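Local coordinates for long form salivary protein D7L1 (Aedes aegypti, PDB 3DYE) that binds biogenic amines in a C-terminal pocket and leukotrienes in an N-terminal one, sequestering mediators of the host response during blood feeding, at residues Y178-D183 with Y247-V252; L185-T190 with A240-W245. All coordinates share one frame; numbering follows the deposited sequence.

Contact 1. Residues Y178-D183 with Y247-V252. With LNR (L-norepinephrine), chain F.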
loop_
_atom_site.group_PDB
_atom_site.type_symbol
_atom_site.label_atom_id
_atom_site.label_comp_id
_atom_site.label_asym_id
_atom_site.label_seq_id
_atom_site.Cartn_x
_atom_site.Cartn_y
_atom_site.Cartn_z
ATOM N N TYR A 178 -6.129 -19.355 -10.734
ATOM C CA TYR A 178 -7.403 -18.870 -10.175
ATOM C C TYR A 178 -8.380 -19.961 -9.728
ATOM O O TYR A 178 -9.599 -19.760 -9.735
ATOM C CB TYR A 178 -8.072 -17.863 -11.119
ATOM C CG TYR A 178 -7.288 -16.582 -11.233
ATOM C CD1 TYR A 178 -7.469 -15.548 -10.314
ATOM C CD2 TYR A 178 -6.343 -16.412 -12.243
ATOM C CE1 TYR A 178 -6.747 -14.372 -10.401
ATOM C CE2 TYR A 178 -5.608 -15.236 -12.341
ATOM C CZ TYR A 178 -5.820 -14.216 -11.423
ATOM O OH TYR A 178 -5.087 -13.059 -11.513
ATOM N N THR A 179 -7.841 -21.110 -9.331
ATOM C CA THR A 179 -8.656 -22.136 -8.686
ATOM C C THR A 179 -8.960 -21.688 -7.259
ATOM O O THR A 179 -8.050 -21.369 -6.496
ATOM C CB THR A 179 -7.949 -23.512 -8.687
ATOM O OG1 THR A 179 -7.704 -23.908 -10.038
ATOM C CG2 THR A 179 -8.803 -24.581 -7.988
ATOM N N VAL A 180 -10.243 -21.649 -6.908
ATOM C CA VAL A 180 -10.641 -21.203 -5.576
ATOM C C VAL A 180 -10.748 -22.423 -4.673
ATOM O O VAL A 180 -11.647 -23.248 -4.841
ATOM C CB VAL A 180 -11.983 -20.418 -5.606
ATOM C CG1 VAL A 180 -12.436 -20.032 -4.179
ATOM C CG2 VAL A 180 -11.865 -19.194 -6.500
ATOM N N LEU A 181 -9.816 -22.546 -3.731
ATOM C CA LEU A 181 -9.850 -23.651 -2.784
ATOM C C LEU A 181 -10.732 -23.279 -1.598
ATOM O O LEU A 181 -11.161 -22.123 -1.479
ATOM C CB LEU A 181 -8.436 -24.046 -2.347
ATOM C CG LEU A 181 -7.457 -24.412 -3.471
ATOM C CD1 LEU A 181 -6.088 -24.684 -2.864
ATOM C CD2 LEU A 181 -7.948 -25.620 -4.286
ATOM N N ASP A 182 -11.010 -24.261 -0.742
ATOM C CA ASP A 182 -12.009 -24.129 0.315
ATOM C C ASP A 182 -11.457 -24.199 1.729
ATOM O O ASP A 182 -12.200 -24.010 2.690
ATOM C CB ASP A 182 -13.038 -25.257 0.188
ATOM C CG ASP A 182 -14.208 -24.881 -0.682
ATOM O OD1 ASP A 182 -14.239 -23.746 -1.204
ATOM O OD2 ASP A 182 -15.099 -25.732 -0.840
ATOM N N ASP A 183 -10.170 -24.509 1.856
ATOM C CA ASP A 183 -9.603 -24.887 3.143
ATOM C C ASP A 183 -9.118 -23.662 3.923
ATOM O O ASP A 183 -8.874 -22.602 3.333
ATOM C CB ASP A 183 -8.450 -25.864 2.914
ATOM C CG ASP A 183 -7.331 -25.240 2.104
ATOM O OD1 ASP A 183 -7.409 -25.214 0.863
ATOM O OD2 ASP A 183 -6.376 -24.741 2.719
ATOM N N TYR A 247 -14.633 -12.305 -0.965
ATOM C CA TYR A 247 -14.611 -11.387 -2.106
ATOM C C TYR A 247 -13.758 -11.875 -3.267
ATOM O O TYR A 247 -14.099 -11.638 -4.431
ATOM C CB TYR A 247 -14.166 -9.987 -1.680
ATOM C CG TYR A 247 -15.246 -9.295 -0.899
ATOM C CD1 TYR A 247 -16.370 -8.774 -1.547
ATOM C CD2 TYR A 247 -15.171 -9.190 0.484
ATOM C CE1 TYR A 247 -17.377 -8.150 -0.843
ATOM C CE2 TYR A 247 -16.177 -8.558 1.204
ATOM C CZ TYR A 247 -17.275 -8.039 0.535
ATOM O OH TYR A 247 -18.279 -7.417 1.235
ATOM N N TYR A 248 -12.657 -12.547 -2.950
ATOM C CA TYR A 248 -11.836 -13.169 -3.983
ATOM C C TYR A 248 -12.650 -14.210 -4.765
ATOM O O TYR A 248 -12.712 -14.169 -5.996
ATOM C CB TYR A 248 -10.593 -13.814 -3.367
ATOM C CG TYR A 248 -9.733 -14.539 -4.376
ATOM C CD1 TYR A 248 -8.881 -13.837 -5.220
ATOM C CD2 TYR A 248 -9.779 -15.933 -4.487
ATOM C CE1 TYR A 248 -8.088 -14.504 -6.153
ATOM C CE2 TYR A 248 -8.996 -16.609 -5.418
ATOM C CZ TYR A 248 -8.157 -15.889 -6.246
ATOM O OH TYR A 248 -7.383 -16.560 -7.164
ATOM N N LYS A 249 -13.276 -15.126 -4.030
ATOM C CA LYS A 249 -14.102 -16.185 -4.615
ATOM C C LYS A 249 -15.203 -15.586 -5.490
ATOM O O LYS A 249 -15.411 -16.017 -6.626
ATOM C CB LYS A 249 -14.722 -17.039 -3.504
ATOM C CG LYS A 249 -15.707 -18.107 -3.986
ATOM C CD LYS A 249 -16.187 -18.977 -2.833
ATOM C CE LYS A 249 -17.340 -19.896 -3.253
ATOM N NZ LYS A 249 -16.972 -20.930 -4.283
ATOM N N CYS A 250 -15.891 -14.589 -4.938
ATOM C CA CYS A 250 -17.045 -13.970 -5.563
ATOM C C CYS A 250 -16.627 -13.321 -6.891
ATOM O O CYS A 250 -17.269 -13.545 -7.917
ATOM C CB CYS A 250 -17.664 -12.961 -4.589
ATOM S SG CYS A 250 -19.339 -12.417 -4.934
ATOM N N LEU A 251 -15.526 -12.572 -6.869
ATOM C CA LEU A 251 -14.961 -11.949 -8.075
ATOM C C LEU A 251 -14.554 -12.975 -9.146
ATOM O O LEU A 251 -14.916 -12.842 -10.323
ATOM C CB LEU A 251 -13.782 -11.037 -7.707
ATOM C CG LEU A 251 -14.153 -9.666 -7.123
ATOM C CD1 LEU A 251 -12.998 -9.019 -6.362
ATOM C CD2 LEU A 251 -14.656 -8.742 -8.219
ATOM N N VAL A 252 -13.829 -14.011 -8.728
ATOM C CA VAL A 252 -13.380 -15.071 -9.638
ATOM C C VAL A 252 -14.536 -15.839 -10.284
ATOM O O VAL A 252 -14.420 -16.285 -11.423
ATOM C CB VAL A 252 -12.402 -16.041 -8.922
ATOM C CG1 VAL A 252 -12.110 -17.283 -9.780
ATOM C CG2 VAL A 252 -11.106 -15.306 -8.576
HETATM O OAC LNR F . -1.357 -16.699 -4.875
HETATM C CAJ LNR F . -2.344 -16.295 -5.718
HETATM C CAG LNR F . -2.065 -15.986 -7.048
HETATM C CAI LNR F . -3.652 -16.185 -5.284
HETATM O OAB LNR F . -4.005 -16.478 -4.003
HETATM C CAE LNR F . -4.623 -15.771 -6.187
HETATM C CAF LNR F . -4.321 -15.493 -7.412
HETATM C CAK LNR F . -3.114 -15.574 -7.871
HETATM C CAL LNR F . -2.897 -15.221 -9.295
HETATM O OAD LNR F . -3.400 -16.285 -10.100
HETATM C CAH LNR F . -1.428 -14.966 -9.627
HETATM N NAA LNR F . -1.325 -14.250 -10.885
HETATM O O HOH W 1 -6.628 -19.067 -6.671
HETATM O O HOH W 2 -14.834 -22.881 -3.586
#
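Val-180 presses both of its methyls against helix 243-252, which the loop 178-183 passes obliquely in the opposite sense. Its CG1 reaches the stem of Lys-249, 3.8 Å from that residue's CG, and the two side chains cross at about a right angle. CG2 meets CG1 of Val-252, also at 3.8 Å, and the ring carbon CE2 of Tyr-248.

Tyr-248 is the longer arm to follow. Its CB leaves the helix flank with CG anti to the backbone N (chi1 177°), which carries the ring out toward the loop. CE2 is the atom that meets Val-180, while CE1 and CZ lie against the norepinephrine ring at its CAE. The hydroxyl OH comes 3.3 Å from CD1 of Tyr-178, where the two tyrosines cross nearly perpendicularly. It also makes a tight approach, not a hydrogen bond, to the ligand carbon CAE. It donates to a water, 2.7 Å from OH, that in turn donates to Thr-179 O, tying the helix to the loop backbone.

One face of the Tyr-178 ring takes the ligand hydroxyl OAD, 3.3 Å from CE2, and the phenol OH is hydrogen-bonded to Asp-265, a noradrenaline-binding residue. At the outer end a second water joins Asp-182 OD1 to Lys-249 NZ, which also forms a salt bridge with Glu-253.

Tyr-178 is the C-prime residue of the Schellman motif that ends helix 172-175. From there the loop runs to helix 184-196, with helix 257-271 packed against Tyr-178 and Val-252 and helix 223-233 against Leu-251.

Contact 2. Residues L185-T190 with A240-W245. With LNR (L-norepinephrine), chain F.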
loop_
_atom_site.group_PDB
_atom_site.type_symbol
_atom_site.label_atom_id
_atom_site.label_comp_id
_atom_site.label_asym_id
_atom_site.label_seq_id
_atom_site.Cartn_x
_atom_site.Cartn_y
_atom_site.Cartn_z
ATOM N N LEU A 185 -6.229 -22.928 5.201
ATOM C CA LEU A 185 -4.935 -22.425 4.736
ATOM C C LEU A 185 -5.106 -21.476 3.551
ATOM O O LEU A 185 -4.531 -20.385 3.529
ATOM C CB LEU A 185 -3.991 -23.579 4.378
ATOM C CG LEU A 185 -2.640 -23.209 3.753
ATOM C CD1 LEU A 185 -1.773 -22.439 4.733
ATOM C CD2 LEU A 185 -1.946 -24.484 3.313
ATOM N N PHE A 186 -5.921 -21.880 2.581
ATOM C CA PHE A 186 -6.171 -21.023 1.425
ATOM C C PHE A 186 -6.877 -19.727 1.802
ATOM O O PHE A 186 -6.584 -18.676 1.238
ATOM C CB PHE A 186 -6.963 -21.742 0.333
ATOM C CG PHE A 186 -7.136 -20.918 -0.916
ATOM C CD1 PHE A 186 -6.051 -20.666 -1.747
ATOM C CD2 PHE A 186 -8.385 -20.394 -1.260
ATOM C CE1 PHE A 186 -6.198 -19.899 -2.914
ATOM C CE2 PHE A 186 -8.552 -19.637 -2.417
ATOM C CZ PHE A 186 -7.453 -19.383 -3.250
ATOM N N LYS A 187 -7.808 -19.801 2.756
ATOM C CA LYS A 187 -8.505 -18.598 3.210
ATOM C C LYS A 187 -7.524 -17.614 3.859
ATOM O O LYS A 187 -7.625 -16.404 3.654
ATOM C CB LYS A 187 -9.657 -18.958 4.160
ATOM C CG LYS A 187 -10.822 -19.692 3.462
ATOM C CD LYS A 187 -11.964 -20.054 4.414
ATOM C CE LYS A 187 -13.049 -20.845 3.679
ATOM N NZ LYS A 187 -14.189 -21.241 4.572
ATOM N N GLU A 188 -6.566 -18.148 4.616
ATOM C CA GLU A 188 -5.509 -17.351 5.243
ATOM C C GLU A 188 -4.608 -16.722 4.201
ATOM O O GLU A 188 -4.264 -15.548 4.299
ATOM C CB GLU A 188 -4.660 -18.214 6.178
ATOM C CG GLU A 188 -5.402 -18.735 7.404
ATOM C CD GLU A 188 -4.467 -19.333 8.444
ATOM O OE1 GLU A 188 -3.362 -18.777 8.631
ATOM O OE2 GLU A 188 -4.841 -20.349 9.079
ATOM N N HIS A 189 -4.218 -17.520 3.212
ATOM C CA HIS A 189 -3.391 -17.044 2.112
ATOM C C HIS A 189 -4.093 -15.914 1.350
ATOM O O HIS A 189 -3.496 -14.883 1.057
ATOM C CB HIS A 189 -3.053 -18.201 1.170
ATOM C CG HIS A 189 -2.473 -17.760 -0.138
ATOM N ND1 HIS A 189 -1.181 -17.292 -0.259
ATOM C CD2 HIS A 189 -3.016 -17.693 -1.376
ATOM C CE1 HIS A 189 -0.952 -16.964 -1.516
ATOM N NE2 HIS A 189 -2.051 -17.192 -2.215
ATOM N N THR A 190 -5.369 -16.119 1.040
ATOM C CA THR A 190 -6.138 -15.136 0.292
ATOM C C THR A 190 -6.313 -13.849 1.102
ATOM O O THR A 190 -6.304 -12.750 0.543
ATOM C CB THR A 190 -7.479 -15.734 -0.185
ATOM O OG1 THR A 190 -7.199 -16.861 -1.029
ATOM C CG2 THR A 190 -8.271 -14.720 -0.981
ATOM N N ALA A 240 -14.915 -12.859 10.338
ATOM C CA ALA A 240 -13.970 -11.869 9.812
ATOM C C ALA A 240 -12.819 -12.513 9.040
ATOM O O ALA A 240 -12.347 -11.957 8.045
ATOM C CB ALA A 240 -13.429 -11.006 10.943
ATOM N N LYS A 241 -12.386 -13.687 9.503
ATOM C CA LYS A 241 -11.307 -14.452 8.869
ATOM C C LYS A 241 -11.591 -14.792 7.407
ATOM O O LYS A 241 -10.661 -14.923 6.608
ATOM C CB LYS A 241 -11.059 -15.753 9.633
ATOM C CG LYS A 241 -10.178 -15.622 10.864
ATOM C CD LYS A 241 -9.998 -16.975 11.556
ATOM C CE LYS A 241 -11.272 -17.417 12.286
ATOM N NZ LYS A 241 -11.089 -18.662 13.097
ATOM N N GLU A 242 -12.876 -14.919 7.075
ATOM C CA GLU A 242 -13.324 -15.417 5.769
ATOM C C GLU A 242 -13.598 -14.306 4.750
ATOM O O GLU A 242 -13.819 -14.587 3.569
ATOM C CB GLU A 242 -14.586 -16.261 5.963
ATOM C CG GLU A 242 -14.832 -17.313 4.894
ATOM C CD GLU A 242 -15.582 -18.516 5.434
ATOM O OE1 GLU A 242 -16.657 -18.841 4.887
ATOM O OE2 GLU A 242 -15.097 -19.130 6.412
ATOM N N LYS A 243 -13.576 -13.051 5.201
ATOM C CA LYS A 243 -14.024 -11.940 4.365
ATOM C C LYS A 243 -13.218 -11.772 3.078
ATOM O O LYS A 243 -13.802 -11.635 2.002
ATOM C CB LYS A 243 -14.069 -10.623 5.144
ATOM C CG LYS A 243 -15.068 -9.641 4.539
ATOM C CD LYS A 243 -15.050 -8.283 5.201
ATOM C CE LYS A 243 -15.830 -8.275 6.506
ATOM N NZ LYS A 243 -15.982 -6.873 7.002
ATOM N N SER A 244 -11.889 -11.797 3.189
ATOM C CA SER A 244 -11.014 -11.641 2.022
ATOM C C SER A 244 -11.265 -12.748 1.012
ATOM O O SER A 244 -11.429 -12.489 -0.179
ATOM C CB SER A 244 -9.539 -11.637 2.431
ATOM O OG SER A 244 -9.172 -10.437 3.094
ATOM N N TRP A 245 -11.285 -13.984 1.499
ATOM C CA TRP A 245 -11.586 -15.140 0.658
ATOM C C TRP A 245 -12.957 -15.003 -0.005
ATOM O O TRP A 245 -13.095 -15.276 -1.194
ATOM C CB TRP A 245 -11.473 -16.433 1.466
ATOM C CG TRP A 245 -11.885 -17.671 0.730
ATOM C CD1 TRP A 245 -11.133 -18.397 -0.150
ATOM C CD2 TRP A 245 -13.148 -18.334 0.824
ATOM N NE1 TRP A 245 -11.851 -19.473 -0.610
ATOM C CE2 TRP A 245 -13.092 -19.460 -0.028
ATOM C CE3 TRP A 245 -14.323 -18.090 1.550
ATOM C CZ2 TRP A 245 -14.168 -20.343 -0.178
ATOM C CZ3 TRP A 245 -15.399 -18.970 1.399
ATOM C CH2 TRP A 245 -15.308 -20.082 0.540
HETATM O OAC LNR F . -1.357 -16.699 -4.875
HETATM C CAJ LNR F . -2.344 -16.295 -5.718
HETATM C CAG LNR F . -2.065 -15.986 -7.048
HETATM C CAI LNR F . -3.652 -16.185 -5.284
HETATM O OAB LNR F . -4.005 -16.478 -4.003
HETATM C CAE LNR F . -4.623 -15.771 -6.187
HETATM C CAF LNR F . -4.321 -15.493 -7.412
HETATM C CAK LNR F . -3.114 -15.574 -7.871
HETATM C CAL LNR F . -2.897 -15.221 -9.295
HETATM O OAD LNR F . -3.400 -16.285 -10.100
HETATM C CAH LNR F . -1.428 -14.966 -9.627
HETATM N NAA LNR F . -1.325 -14.250 -10.885
HETATM O O HOH W 3 -10.016 -14.736 4.011
#
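Lys-187 and Trp-245 bring the two backbones closest, their CA atoms 5.3 Å apart, where helix 184-196 meets the start of helix 243-252. One water bridges the main chains here: it donates to Lys-187 O and Lys-241 O and accepts from Trp-245 N, 2.9 Å away.

Over this junction the Lys-187 side chain runs extended across one face of the Trp-245 indole. CG lies above the five-membered ring, and CE sits almost squarely over the six-membered ring, 3.6 Å from its centroid and 7° off the normal, as a CH-pi contact. NZ adds a cation-pi interaction with that same ring and a salt bridge to Glu-242 OE2 at 2.9 Å, whose hydrogen bond is weak.

Phe-186 meets the indole rim to rim with the planes at 90°, its CD2 3.6 Å from Trp-245 CD1. The indole NE1 donates to Leu-181 O, in the loop before helix 184-196. On the next turn Thr-190 sets CG2 against Trp-245 CA, while its OG1 donates to Phe-186 O, which takes the Thr-190 backbone N from the opposite face of its plane.

His-189 turns to the ligand: NE2 donates to norepinephrine OAC at 2.8 Å, and more weakly to OAB, which the Phe-186 ring also neighbours. Helix 184-196 thus supplies His-189 to the amine pocket of this PBP/GOBP-family domain, while Trp-245 and Lys-187 join it to helix 243-252 behind the site.

The two contacts lie with centres about 10 Å apart on the same side of the chain's centre, within the same PBP/GOBP-family domain. Along the sequence the order is 178-183, 185-190, 240-245, 247-252, so contact 2 falls between the two segments of contact 1. Helix 243-252 serves both: residues near its start pack on helix 184-196, and Tyr-248, Lys-249 and Val-252 meet the loop leading into that helix. The contacts are joined directly through Leu-181 and Trp-245, and where Tyr-248 CB packs on Thr-190 CG2. Both touch norepinephrine, contact 2 at its catechol hydroxyls and contact 1 along its ring and side-chain hydroxyl, so both contribute residues to the amine pocket.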